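Local coordinates for putative yopH targeting protein (PDB 4GF3) that probably acts as a type III secretion chaperone of the CesT family, binding the effector YopH and targeting it for export, at residues T58-S61 and Q62-I66. Numbering follows the deposited sequence.
Sequences TGQS and QLYDI
The extended side chain of Gln62 reaches back from the first turn of helix 60-68 to Thr58 and spans the N-terminal end of this helix, which follows strand 47-56 of the CesT-type chaperone fold. Gln62 OE1 accepts a hydrogen bond from Thr58 N at 2.9 Å, nearly straight (169°), although the donor stands well above the amide's carbonyl plane. The same oxygen takes a hydrogen bond from Trp89 NE1 on strand 88-96, so two donors grip the buried side chain and tie the helix start to the sheet. Beside the amide, the Thr58 methyl CG2 packs 3.4 Å from Gln62 NE2, the two side chains crossing at about a right angle.

Backbone bonds wind the turn: Gln62 N reaches Gly59 O at 3.0 Å, Asp65 N reaches Ser61 O at 3.1 Å, and Gln60 O accepts two weak bonds, from Leu63 N and Tyr64 N.

On the exposed flank, Gln60 and Tyr64 run side by side in the same direction, their amide and ring planes 77° apart. A chi1 of -163° swings Gln60 CG away from the backbone N and lays it 3.8 Å from Tyr64 CE1, while the backbone O of Gln60 lies in the ring plane at its edge, 3.2 Å from Tyr64 CD1.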
# COMPACT_ATOMS: atom_id res chain seq x y z
N THR A 58 -12.95 15.32 3.61
CA THR A 58 -13.52 16.17 4.66
C THR A 58 -14.02 17.51 4.11
O THR A 58 -14.94 18.09 4.63
CB THR A 58 -12.46 16.50 5.73
OG1 THR A 58 -11.44 17.33 5.13
CG2 THR A 58 -11.84 15.24 6.28
N GLY A 59 -13.38 18.01 3.05
CA GLY A 59 -13.78 19.30 2.51
C GLY A 59 -12.89 19.75 1.38
O GLY A 59 -11.89 19.11 1.10
N GLN A 60 -13.27 20.88 0.77
CA GLN A 60 -12.54 21.47 -0.38
C GLN A 60 -11.06 21.78 -0.06
O GLN A 60 -10.17 21.61 -0.91
CB GLN A 60 -13.24 22.77 -0.82
CG GLN A 60 -12.84 23.22 -2.21
CD GLN A 60 -13.29 24.63 -2.56
OE1 GLN A 60 -13.47 25.47 -1.70
NE2 GLN A 60 -13.42 24.89 -3.87
N SER A 61 -10.83 22.24 1.18
CA SER A 61 -9.49 22.43 1.74
C SER A 61 -8.57 21.22 1.51
O SER A 61 -7.39 21.43 1.17
CB SER A 61 -9.54 22.71 3.26
OG SER A 61 -9.60 21.46 3.98
N GLN A 62 -9.05 19.98 1.69
CA GLN A 62 -8.14 18.87 1.48
C GLN A 62 -7.76 18.72 0.03
O GLN A 62 -6.68 18.21 -0.22
CB GLN A 62 -8.70 17.50 1.83
CG GLN A 62 -9.22 17.33 3.21
CD GLN A 62 -9.46 15.88 3.55
OE1 GLN A 62 -10.19 15.14 2.87
NE2 GLN A 62 -8.88 15.47 4.66
N LEU A 63 -8.66 19.04 -0.90
CA LEU A 63 -8.38 18.76 -2.30
C LEU A 63 -7.22 19.65 -2.73
O LEU A 63 -6.36 19.20 -3.48
CB LEU A 63 -9.58 19.01 -3.20
CG LEU A 63 -10.93 18.32 -2.91
CD1 LEU A 63 -12.07 19.08 -3.54
CD2 LEU A 63 -11.00 16.90 -3.39
N TYR A 64 -7.22 20.91 -2.30
CA TYR A 64 -6.09 21.82 -2.58
C TYR A 64 -4.82 21.31 -1.93
O TYR A 64 -3.79 21.14 -2.59
CB TYR A 64 -6.33 23.20 -2.03
CG TYR A 64 -7.27 24.04 -2.80
CD1 TYR A 64 -8.66 23.94 -2.58
CD2 TYR A 64 -6.81 25.01 -3.71
CE1 TYR A 64 -9.57 24.77 -3.24
CE2 TYR A 64 -7.73 25.81 -4.39
CZ TYR A 64 -9.11 25.70 -4.12
OH TYR A 64 -10.00 26.46 -4.78
N ASP A 65 -4.88 21.00 -0.64
CA ASP A 65 -3.71 20.48 0.06
C ASP A 65 -3.11 19.33 -0.71
O ASP A 65 -1.92 19.29 -0.88
CB ASP A 65 -4.04 19.90 1.44
CG ASP A 65 -4.59 20.92 2.45
OD1 ASP A 65 -4.40 22.18 2.34
OD2 ASP A 65 -5.21 20.41 3.46
N ILE A 66 -3.90 18.35 -1.11
CA ILE A 66 -3.38 17.18 -1.81
C ILE A 66 -2.80 17.57 -3.21
O ILE A 66 -1.71 17.13 -3.59
CB ILE A 66 -4.44 16.07 -2.03
CG1 ILE A 66 -4.95 15.44 -0.73
CG2 ILE A 66 -3.91 14.97 -2.90
CD1 ILE A 66 -3.99 15.49 0.43